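Local coordinates for dally-like, isoform A (Drosophila melanogaster, PDB 6XTZ), which probably acts as a GPI-anchored heparan sulfate proteoglycan of the cell surface, binding Wnt and Hedgehog family proteins and shielding the Wnt lipid, at residues Y250-I255 with H494-E499; V36-E41 with M53-A58. The protein carries 5 engineered substitutions. All coordinates share one frame; numbering follows the deposited sequence.

Interaction 1 (Y250-I255 with H494-E499)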
# COMPACT_ATOMS: atom_id res chain seq x y z
N TYR A 250 4.42 9.47 28.40
CA TYR A 250 4.81 8.21 29.02
C TYR A 250 4.08 7.04 28.38
O TYR A 250 4.69 6.02 28.04
CB TYR A 250 4.54 8.28 30.53
CG TYR A 250 4.81 7.00 31.29
CD1 TYR A 250 5.88 6.18 30.96
CD2 TYR A 250 3.99 6.62 32.35
CE1 TYR A 250 6.13 5.01 31.66
CE2 TYR A 250 4.23 5.46 33.05
CZ TYR A 250 5.30 4.66 32.70
OH TYR A 250 5.54 3.50 33.40
N CYS A 251 2.76 7.17 28.19
CA CYS A 251 2.00 6.12 27.52
C CYS A 251 2.49 5.91 26.09
O CYS A 251 2.65 4.76 25.65
CB CYS A 251 0.51 6.47 27.52
SG CYS A 251 -0.54 5.27 26.67
N VAL A 252 2.74 7.00 25.35
CA VAL A 252 3.16 6.87 23.96
C VAL A 252 4.49 6.13 23.86
O VAL A 252 4.67 5.27 22.99
CB VAL A 252 3.22 8.25 23.28
CG1 VAL A 252 3.85 8.14 21.90
CG2 VAL A 252 1.83 8.85 23.18
N ASN A 253 5.43 6.45 24.74
CA ASN A 253 6.73 5.79 24.71
C ASN A 253 6.60 4.30 25.00
O ASN A 253 7.35 3.49 24.44
CB ASN A 253 7.68 6.44 25.72
CG ASN A 253 8.22 7.76 25.22
OD1 ASN A 253 8.37 7.97 24.02
ND2 ASN A 253 8.53 8.66 26.15
N VAL A 254 5.67 3.91 25.87
CA VAL A 254 5.49 2.49 26.19
C VAL A 254 4.90 1.75 25.00
O VAL A 254 5.39 0.68 24.61
CB VAL A 254 4.63 2.33 27.45
CG1 VAL A 254 4.33 0.86 27.70
CG2 VAL A 254 5.34 2.94 28.65
N ILE A 255 3.84 2.29 24.40
CA ILE A 255 3.22 1.63 23.26
C ILE A 255 4.19 1.59 22.08
O ILE A 255 4.23 0.60 21.34
CB ILE A 255 1.90 2.31 22.88
CG1 ILE A 255 1.02 2.50 24.12
CG2 ILE A 255 1.15 1.48 21.85
CD1 ILE A 255 0.57 1.21 24.76
N HIS A 494 11.19 12.28 30.22
CA HIS A 494 11.56 11.91 28.86
C HIS A 494 10.58 12.50 27.84
O HIS A 494 9.43 12.81 28.15
CB HIS A 494 11.62 10.39 28.71
CG HIS A 494 12.46 9.72 29.75
ND1 HIS A 494 13.80 9.46 29.58
CD2 HIS A 494 12.15 9.25 30.99
CE1 HIS A 494 14.28 8.86 30.66
NE2 HIS A 494 13.29 8.73 31.52
N SER A 495 11.06 12.64 26.61
CA SER A 495 10.24 13.06 25.50
C SER A 495 9.91 11.86 24.61
O SER A 495 10.49 10.78 24.75
CB SER A 495 10.95 14.15 24.68
OG SER A 495 12.17 13.68 24.14
N ILE A 496 8.96 12.07 23.70
CA ILE A 496 8.55 10.99 22.80
C ILE A 496 9.74 10.60 21.94
O ILE A 496 10.27 11.41 21.17
CB ILE A 496 7.35 11.42 21.96
CG1 ILE A 496 6.13 11.67 22.85
CG2 ILE A 496 7.03 10.36 20.91
CD1 ILE A 496 4.87 12.04 22.09
N THR A 497 10.16 9.34 22.06
CA THR A 497 11.36 8.88 21.39
C THR A 497 11.09 8.57 19.92
O THR A 497 9.98 8.18 19.54
CB THR A 497 11.92 7.64 22.09
OG1 THR A 497 13.05 7.14 21.35
CG2 THR A 497 10.86 6.55 22.17
N THR A 498 12.12 8.75 19.10
CA THR A 498 12.07 8.39 17.69
C THR A 498 13.25 7.52 17.28
O THR A 498 13.47 7.31 16.09
CB THR A 498 12.03 9.64 16.80
OG1 THR A 498 13.16 10.48 17.10
CG2 THR A 498 10.75 10.43 17.04
N GLU A 499 14.01 7.01 18.25
CA GLU A 499 15.18 6.20 17.95
C GLU A 499 14.78 4.82 17.44
O GLU A 499 13.64 4.37 17.63
CB GLU A 499 16.07 6.06 19.19
CG GLU A 499 16.51 7.39 19.79
CD GLU A 499 17.51 8.12 18.92
OE1 GLU A 499 18.46 7.47 18.44
OE2 GLU A 499 17.33 9.33 18.70

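Interaction 2 (V36-E41 with M53-A58)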
# COMPACT_ATOMS: atom_id res chain seq x y z
N VAL A 36 7.10 -9.06 46.13
CA VAL A 36 7.12 -10.14 45.15
C VAL A 36 6.51 -9.70 43.83
O VAL A 36 6.34 -10.51 42.91
CB VAL A 36 6.40 -11.39 45.69
CG1 VAL A 36 7.21 -12.05 46.80
CG2 VAL A 36 5.01 -11.03 46.18
N LEU A 37 6.17 -8.41 43.72
CA LEU A 37 5.61 -7.91 42.47
C LEU A 37 6.66 -7.96 41.37
O LEU A 37 7.82 -7.61 41.57
CB LEU A 37 5.08 -6.49 42.65
CG LEU A 37 3.88 -6.33 43.58
CD1 LEU A 37 3.28 -4.94 43.46
CD2 LEU A 37 2.83 -7.40 43.30
N ARG A 38 6.22 -8.40 40.19
CA ARG A 38 7.10 -8.57 39.03
C ARG A 38 7.29 -7.29 38.24
O ARG A 38 8.38 -7.06 37.70
CB ARG A 38 6.54 -9.65 38.10
CG ARG A 38 6.54 -11.04 38.69
CD ARG A 38 6.03 -12.06 37.69
NE ARG A 38 4.59 -11.95 37.46
CZ ARG A 38 3.90 -12.76 36.66
NH1 ARG A 38 4.52 -13.73 36.01
NH2 ARG A 38 2.59 -12.59 36.51
N TYR A 39 6.26 -6.45 38.14
CA TYR A 39 6.30 -5.28 37.29
C TYR A 39 6.20 -3.98 38.07
O TYR A 39 6.97 -3.04 37.80
CB TYR A 39 5.18 -5.35 36.24
CG TYR A 39 5.04 -6.71 35.60
CD1 TYR A 39 6.11 -7.28 34.91
CD2 TYR A 39 3.85 -7.42 35.67
CE1 TYR A 39 5.99 -8.53 34.32
CE2 TYR A 39 3.73 -8.67 35.08
CZ TYR A 39 4.80 -9.21 34.41
OH TYR A 39 4.68 -10.45 33.82
N CYS A 40 5.27 -3.88 39.01
CA CYS A 40 5.21 -2.69 39.85
C CYS A 40 6.36 -2.68 40.84
O CYS A 40 7.03 -3.69 41.08
CB CYS A 40 3.88 -2.62 40.60
SG CYS A 40 2.41 -2.80 39.56
N GLU A 41 6.60 -1.51 41.43
CA GLU A 41 7.58 -1.39 42.50
C GLU A 41 7.00 -1.94 43.80
O GLU A 41 5.83 -1.72 44.12
CB GLU A 41 8.00 0.07 42.68
CG GLU A 41 9.10 0.26 43.71
CD GLU A 41 9.49 1.71 43.90
OE1 GLU A 41 8.77 2.59 43.38
OE2 GLU A 41 10.53 1.97 44.55
N MET A 53 -3.36 -9.88 41.80
CA MET A 53 -3.93 -8.67 41.21
C MET A 53 -3.06 -8.16 40.07
O MET A 53 -3.57 -7.72 39.03
CB MET A 53 -4.10 -7.59 42.28
CG MET A 53 -5.11 -7.93 43.35
SD MET A 53 -5.07 -6.73 44.69
CE MET A 53 -5.38 -5.21 43.80
N GLU A 54 -1.74 -8.20 40.25
CA GLU A 54 -0.82 -7.75 39.21
C GLU A 54 -0.92 -8.63 37.97
O GLU A 54 -0.88 -8.13 36.84
CB GLU A 54 0.60 -7.72 39.75
CG GLU A 54 1.62 -7.11 38.80
CD GLU A 54 3.04 -7.27 39.30
OE1 GLU A 54 3.36 -8.33 39.87
OE2 GLU A 54 3.83 -6.32 39.11
N THR A 55 -1.04 -9.94 38.16
CA THR A 55 -1.12 -10.85 37.02
C THR A 55 -2.39 -10.62 36.22
O THR A 55 -2.36 -10.61 34.98
CB THR A 55 -1.02 -12.30 37.49
OG1 THR A 55 0.20 -12.50 38.20
CG2 THR A 55 -1.07 -13.25 36.30
N ARG A 56 -3.52 -10.44 36.91
CA ARG A 56 -4.78 -10.18 36.21
C ARG A 56 -4.69 -8.90 35.38
O ARG A 56 -5.02 -8.90 34.19
CB ARG A 56 -5.93 -10.09 37.21
CG ARG A 56 -7.20 -9.48 36.63
CD ARG A 56 -8.33 -9.43 37.65
NE ARG A 56 -9.08 -10.68 37.72
CZ ARG A 56 -8.91 -11.60 38.66
NH1 ARG A 56 -8.01 -11.42 39.61
NH2 ARG A 56 -9.64 -12.71 38.64
N MET A 57 -4.25 -7.81 36.00
CA MET A 57 -4.11 -6.55 35.27
C MET A 57 -3.03 -6.63 34.19
O MET A 57 -3.10 -5.88 33.21
CB MET A 57 -3.80 -5.42 36.24
CG MET A 57 -4.87 -5.22 37.31
SD MET A 57 -4.48 -3.88 38.46
CE MET A 57 -2.99 -4.50 39.22
N ALA A 58 -2.05 -7.52 34.35
CA ALA A 58 -1.03 -7.68 33.32
C ALA A 58 -1.61 -8.30 32.06
O ALA A 58 -1.41 -7.79 30.95
CB ALA A 58 0.13 -8.52 33.84
O HOH W 1 2.57 -10.45 38.91

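Interaction 1 (Y250-I255 with H494-E499)
Asn253, on helix 248-258, faces an irregular strip of chain at 494-499, and the two backbones come nearest at Ile496, whose CA lies 5.8 Å from that of Asn253. The side-chain amide of Asn253 reads this backbone with both ends. OD1 accepts from Thr497 N at 3.0 Å, a nearly straight bond (162° at the hydrogen) that reaches the oxygen a little out of the carbonyl plane. ND2 gives a longer bond, 3.2 Å, to Ser495 O, which it meets from above that carbonyl's plane; the same nitrogen also bonds Tyr492 OH. Chi1 (-76°) sets CG beside the residue's own backbone N; from there ND2 and OD1 reach the peptides before and after Ile496, and OD1 sits 3.3 Å from Ile496 CA. Thr497 adds its methyl, CG2 resting 3.4 Å from Asn253 OD1, while its OG1 accepts from Glu499 N and closes an ST turn. Beside the amide the contact is apolar: Val252 CG1 meets Ile496 CG2 and CD1, each at 4.0 Å, and His465 of helix 459-467 touches both residues. One helix turn is thus tied on two flanks, since Cys251 is disulfide-bonded to Cys468. A buried asparagine bridging the N-H and C=O of a loop, beside a disulfide, is how this cysteine-rich lobe of the glypican core pins a non-helical segment to a short helix.

Interaction 2 (V36-E41 with M53-A58)
Glu54, near the start of helix 51-110, pushes its carboxylate into the turn of 37-40, where three successive backbone N-H groups grip it, within the cysteine-rich lobe of the glypican core. OE1 takes Arg38 N at 2.9 Å through its syn lone pair. OE2 accepts twice, from Tyr39 N at 2.6 Å, which comes from above the carboxylate plane, and from Cys40 N at 2.8 Å, nearly in line with the C-O bond. Chi1 (-173°) puts CG anti to the backbone N, and the chain runs on extended to the turn. These donors and the guanidinium nearby would probably keep the buried group ionised. An alanine here would probably leave the N-H groups of Arg38, Tyr39 and Cys40 without their shared acceptor and the turn less firmly fixed to the helix. Apolar atoms line the acid: Leu37 CD2 lies 3.6 Å from Glu54 OE1, and the ring of Tyr39 reaches on to Ala58, CE2 to CB. Thr55 OG1 has its helix partner in Tyr51 O, and Arg38 NH2 comes within 2.9 Å of that hydroxyl oxygen. Cys40 SG, disulfide-bonded to Cys236, ties the turn to a further helix. A water completes the link, accepting from Arg38 NE at 2.9 Å and donating to Glu54 OE1 over an unusually short 2.5 Å, a length to be taken with caution.

In the fold
Both contacts lie in the cysteine-rich lobe at one end of this elongated, predominantly helical protein with no strand, on the same side of the chain's centre. Their own centres are 22 Å apart, with nearest atoms about 8 Å from each other and no touch. Interaction 2 comes first and is local, joining a loop to the start of the long helix 51-110; interaction 1 follows and brings together residues 239 positions apart. Helix 224-234 is common to both, touched by Tyr39 and Ala58 of the one and by Tyr250, Cys251 and Ile255 of the other. Each contains a disulfide cysteine, so covalent and polar ties together stitch the lobe, away from the palmitoleoyl pocket.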